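VWFA domain-containing protein (Alicyclobacillus acidocaldarius subsp. acidocaldarius, PDB 3RAG) is of unknown function but has a von Willebrand factor A-like alpha-beta-alpha fold and carries a bound sodium ion, consistent with metal-dependent ligand binding. Local coordinates at residues Ala31-Arg36 against Ala217-Ala222; Val41-Ile46 against Gln58-Ile63. All coordinates share one frame; numbering follows the deposited sequence.

Interaction 1 of 2, residues Ala31-Arg36 against Ala217-Ala222; sequences ARRAHR and AIDHAA
R33 reaches from helix 27-36 to D219 of helix 214-232 and takes hold of its carboxylate side-on, with NE and NH2. R33 NE donates to D219 OD1 at 3.2 Å, approaching on the syn side but tilted out of the carboxylate plane. The shorter bond runs from R33 NH2 to the syn lone pair of D219 OD2, 3.0 Å long. Both oxygens lie near the guanidinium plane, yet the two flat groups are twisted 32° apart, so the salt bridge is not coplanar. A bend at chi3 of R33 (-70°) turns the guanidinium out of the line of its chain to present this edge. With only a methyl in place of the R33 side chain, as in an alanine here, the D219 carboxylate would probably lose its charged mate on helix 27-36 and be free to turn about chi1.

The short helical segments run almost parallel, 16° apart with axes 9.3 Å from each other. They are neighbours on one face of the sheet of this Rossmann-like vWA fold, where A34 and I218 both also rest on I13 of strand 10-17. Beneath the ion pair the interface is apolar: the methyls of A34 and A222 meet with CB atoms 4.1 Å apart. I218 lays its CG2 branch against the backbone of A31, 3.9 Å from A31 N.

Interaction 2 of 2, residues Val41-Ile46 against Gln58-Ile63; sequences VNVIGI and QEAHSI
V43 and I63 make the tightest meeting between strand 40-46 and helix 58-66: V43 CG2 lies 3.5 Å from I63 CG2, closer than usual for two methyl carbons. The two side chains cross at about a right angle, and these CG2 methyls are the nearest atoms of the pair. The other branch of V43 serves A60. With CG1 anti to the backbone N (chi1 -174°), that methyl is set against A60 CB at 3.6 Å, while CG2 is left to face I63 and also approaches the carbonyl oxygen A60 O, at 3.8 Å. V43 thus straddles one helical turn, a methyl for each of two residues three apart. Two residues earlier in the strand, V41 CG1 completes the apolar patch at 3.8 Å from I63 CG2, the two side chains meeting at a slant.

These segments belong to a beta-alpha-beta unit, strand 40-46, helix 58-66 and strand 71-74, and run nearly antiparallel at 160°, with axes 8.0 Å apart. Strand alternation sends V41 and V43 toward the helix, whereas N42 and I44 point to the other face of the sheet, where helix 79-106 packs on them. Contact thins out at G45, which has no side chain to bring to A60. The helix has a looser, solvent-facing side too: H61 points away from the strand and is exposed, as is Q58, and E59 turns to S21, its OE1 hydrogen-bonded to S21 OG. No hydrogen bond joins the two segments, and all four touching residues are buried and aliphatic, which implies that hydrophobic burial and the fit of methyl groups hold helix to strand here.

In the fold
Interaction 1 and interaction 2 have centres 13 Å apart, and their apolar parts touch on one face of the sheet. Helix 27-36 leads directly into strand 40-46, and interaction 2 is nested inside the chain loop that interaction 1 closes. I63 bridges the two: its CG2 is 3.9 Å from I218 CD1, and its carbonyl oxygen I63 O is 3.5 Å from A31 CB. The CG2 methyl of V41 adds a second junction, 4.1 Å from A34 CB. The sodium ion, held by D18, S144 and S146, lies about 12 Å from the A60 side chain, so interaction 2 packs the fold beyond that site's first shell.

Interaction 1 of 2, residues Ala31-Arg36 against Ala217-Ala222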
# COMPACT_ATOMS: atom_id res chain seq x y z
N ALA A 31 9.49 -0.02 -7.42
CA ALA A 31 8.68 1.01 -6.78
C ALA A 31 8.75 2.31 -7.59
O ALA A 31 7.76 3.02 -7.71
CB ALA A 31 9.16 1.27 -5.34
N ARG A 32 9.94 2.61 -8.10
CA ARG A 32 10.11 3.83 -8.91
C ARG A 32 9.21 3.74 -10.17
O ARG A 32 8.54 4.70 -10.53
CB ARG A 32 11.59 4.01 -9.29
CG ARG A 32 11.93 5.36 -9.91
CD ARG A 32 13.46 5.48 -10.07
NE ARG A 32 14.09 5.65 -8.77
CZ ARG A 32 15.08 4.89 -8.30
NH1 ARG A 32 15.58 5.13 -7.10
NH2 ARG A 32 15.57 3.90 -9.03
N ARG A 33 9.20 2.57 -10.82
CA ARG A 33 8.27 2.33 -11.94
C ARG A 33 6.81 2.52 -11.55
O ARG A 33 6.05 3.18 -12.26
CB ARG A 33 8.42 0.91 -12.49
CG ARG A 33 9.66 0.70 -13.33
CD ARG A 33 9.62 -0.66 -14.05
NE ARG A 33 9.77 -1.81 -13.15
CZ ARG A 33 10.95 -2.27 -12.71
NH1 ARG A 33 12.08 -1.66 -13.05
NH2 ARG A 33 11.00 -3.33 -11.93
N ALA A 34 6.41 1.90 -10.44
CA ALA A 34 5.04 2.06 -9.95
C ALA A 34 4.66 3.53 -9.77
O ALA A 34 3.56 3.95 -10.18
CB ALA A 34 4.86 1.30 -8.64
N HIS A 35 5.54 4.29 -9.14
CA HIS A 35 5.25 5.69 -8.81
C HIS A 35 5.07 6.57 -10.04
O HIS A 35 4.35 7.56 -9.98
CB HIS A 35 6.31 6.26 -7.86
CG HIS A 35 5.90 7.53 -7.19
ND1 HIS A 35 4.73 7.64 -6.46
CD2 HIS A 35 6.48 8.76 -7.15
CE1 HIS A 35 4.62 8.87 -5.99
NE2 HIS A 35 5.67 9.57 -6.39
N ARG A 36 5.71 6.22 -11.16
CA ARG A 36 5.50 6.99 -12.39
C ARG A 36 4.03 6.95 -12.82
O ARG A 36 3.56 7.83 -13.54
CB ARG A 36 6.40 6.48 -13.52
CG ARG A 36 7.88 6.72 -13.34
CD ARG A 36 8.62 6.58 -14.67
NE ARG A 36 9.74 5.64 -14.59
CZ ARG A 36 9.67 4.36 -14.95
NH1 ARG A 36 8.54 3.85 -15.43
NH2 ARG A 36 10.74 3.58 -14.83
N ALA A 217 7.22 -8.88 -6.65
CA ALA A 217 5.96 -8.60 -5.95
C ALA A 217 5.40 -7.21 -6.26
O ALA A 217 4.21 -7.05 -6.56
CB ALA A 217 6.14 -8.76 -4.44
N ILE A 218 6.25 -6.20 -6.14
CA ILE A 218 5.83 -4.84 -6.44
C ILE A 218 5.39 -4.69 -7.90
O ILE A 218 4.38 -4.05 -8.19
CB ILE A 218 6.94 -3.82 -6.09
CG1 ILE A 218 7.15 -3.82 -4.56
CG2 ILE A 218 6.56 -2.41 -6.55
CD1 ILE A 218 8.34 -2.98 -4.09
N ASP A 219 6.14 -5.26 -8.83
CA ASP A 219 5.75 -5.22 -10.24
C ASP A 219 4.39 -5.90 -10.48
O ASP A 219 3.54 -5.40 -11.21
CB ASP A 219 6.82 -5.91 -11.10
CG ASP A 219 8.07 -5.02 -11.32
OD1 ASP A 219 7.92 -3.78 -11.44
OD2 ASP A 219 9.17 -5.59 -11.38
N HIS A 220 4.19 -7.05 -9.86
CA HIS A 220 2.89 -7.73 -9.97
C HIS A 220 1.76 -6.84 -9.43
O HIS A 220 0.72 -6.66 -10.06
CB HIS A 220 2.94 -9.09 -9.24
CG HIS A 220 1.72 -9.93 -9.45
ND1 HIS A 220 1.55 -11.15 -8.82
CD2 HIS A 220 0.61 -9.74 -10.20
CE1 HIS A 220 0.39 -11.67 -9.19
NE2 HIS A 220 -0.20 -10.83 -10.02
N ALA A 221 1.99 -6.25 -8.26
CA ALA A 221 1.01 -5.35 -7.66
C ALA A 221 0.67 -4.17 -8.59
O ALA A 221 -0.49 -3.82 -8.76
CB ALA A 221 1.54 -4.82 -6.31
N ALA A 222 1.69 -3.57 -9.19
CA ALA A 222 1.44 -2.42 -10.05
C ALA A 222 0.64 -2.86 -11.27
O ALA A 222 -0.26 -2.14 -11.72
CB ALA A 222 2.76 -1.76 -10.47

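Interaction 2 of 2, residues Val41-Ile46 against Gln58-Ile63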
# COMPACT_ATOMS: atom_id res chain seq x y z
N VAL A 41 3.84 3.57 -2.91
CA VAL A 41 4.25 2.30 -2.31
C VAL A 41 4.68 2.56 -0.87
O VAL A 41 5.58 3.37 -0.63
CB VAL A 41 5.43 1.64 -3.08
CG1 VAL A 41 5.77 0.25 -2.51
CG2 VAL A 41 5.10 1.53 -4.57
N ASN A 42 3.99 1.91 0.06
CA ASN A 42 4.30 1.99 1.49
C ASN A 42 4.90 0.67 1.96
O ASN A 42 4.60 -0.39 1.39
CB ASN A 42 3.00 2.22 2.29
CG ASN A 42 2.39 3.60 2.04
OD1 ASN A 42 1.15 3.76 1.97
ND2 ASN A 42 3.23 4.57 1.90
N VAL A 43 5.78 0.72 2.95
CA VAL A 43 6.42 -0.52 3.43
C VAL A 43 6.36 -0.58 4.96
O VAL A 43 6.75 0.37 5.65
CB VAL A 43 7.90 -0.59 3.02
CG1 VAL A 43 8.49 -1.98 3.42
CG2 VAL A 43 8.06 -0.33 1.50
N ILE A 44 5.88 -1.70 5.46
CA ILE A 44 5.99 -1.99 6.89
C ILE A 44 7.04 -3.08 7.08
O ILE A 44 6.90 -4.20 6.56
CB ILE A 44 4.65 -2.47 7.47
CG1 ILE A 44 3.63 -1.32 7.45
CG2 ILE A 44 4.85 -3.03 8.89
CD1 ILE A 44 2.19 -1.73 7.87
N GLY A 45 8.08 -2.75 7.84
CA GLY A 45 9.09 -3.75 8.22
C GLY A 45 8.72 -4.26 9.61
O GLY A 45 8.23 -3.50 10.44
N ILE A 46 8.94 -5.54 9.86
CA ILE A 46 8.53 -6.13 11.13
C ILE A 46 9.73 -6.37 12.04
O ILE A 46 10.71 -6.99 11.63
CB ILE A 46 7.78 -7.47 10.91
CG1 ILE A 46 6.58 -7.29 9.96
CG2 ILE A 46 7.32 -8.04 12.25
CD1 ILE A 46 5.94 -8.64 9.53
N GLN A 58 17.20 -1.04 5.28
CA GLN A 58 17.65 0.04 4.40
C GLN A 58 16.79 -0.03 3.14
O GLN A 58 16.22 0.97 2.72
CB GLN A 58 19.12 -0.10 4.00
CG GLN A 58 20.14 0.06 5.13
CD GLN A 58 20.24 1.49 5.66
OE1 GLN A 58 19.64 2.42 5.12
NE2 GLN A 58 20.98 1.67 6.73
N GLU A 59 16.71 -1.22 2.54
CA GLU A 59 15.97 -1.37 1.29
C GLU A 59 14.52 -0.91 1.45
O GLU A 59 13.98 -0.21 0.60
CB GLU A 59 15.98 -2.83 0.82
CG GLU A 59 15.33 -3.00 -0.56
CD GLU A 59 15.26 -4.45 -0.94
OE1 GLU A 59 16.10 -4.90 -1.77
OE2 GLU A 59 14.40 -5.15 -0.37
N ALA A 60 13.88 -1.30 2.55
CA ALA A 60 12.50 -0.85 2.81
C ALA A 60 12.38 0.68 2.74
O ALA A 60 11.44 1.21 2.15
CB ALA A 60 12.00 -1.35 4.17
N HIS A 61 13.34 1.38 3.35
CA HIS A 61 13.34 2.83 3.30
C HIS A 61 13.51 3.35 1.87
O HIS A 61 12.83 4.30 1.46
CB HIS A 61 14.40 3.42 4.26
CG HIS A 61 13.87 3.64 5.65
ND1 HIS A 61 14.14 2.80 6.70
CD2 HIS A 61 13.02 4.58 6.13
CE1 HIS A 61 13.50 3.23 7.78
NE2 HIS A 61 12.82 4.31 7.46
N SER A 62 14.41 2.71 1.12
CA SER A 62 14.64 3.12 -0.27
C SER A 62 13.43 2.83 -1.15
O SER A 62 13.13 3.59 -2.08
CB SER A 62 15.87 2.42 -0.83
OG SER A 62 17.00 2.83 -0.08
N ILE A 63 12.73 1.73 -0.87
CA ILE A 63 11.51 1.39 -1.61
C ILE A 63 10.45 2.46 -1.37
O ILE A 63 9.82 2.96 -2.30
CB ILE A 63 10.93 0.01 -1.18
CG1 ILE A 63 11.84 -1.12 -1.70
CG2 ILE A 63 9.49 -0.19 -1.68
CD1 ILE A 63 11.48 -2.50 -1.07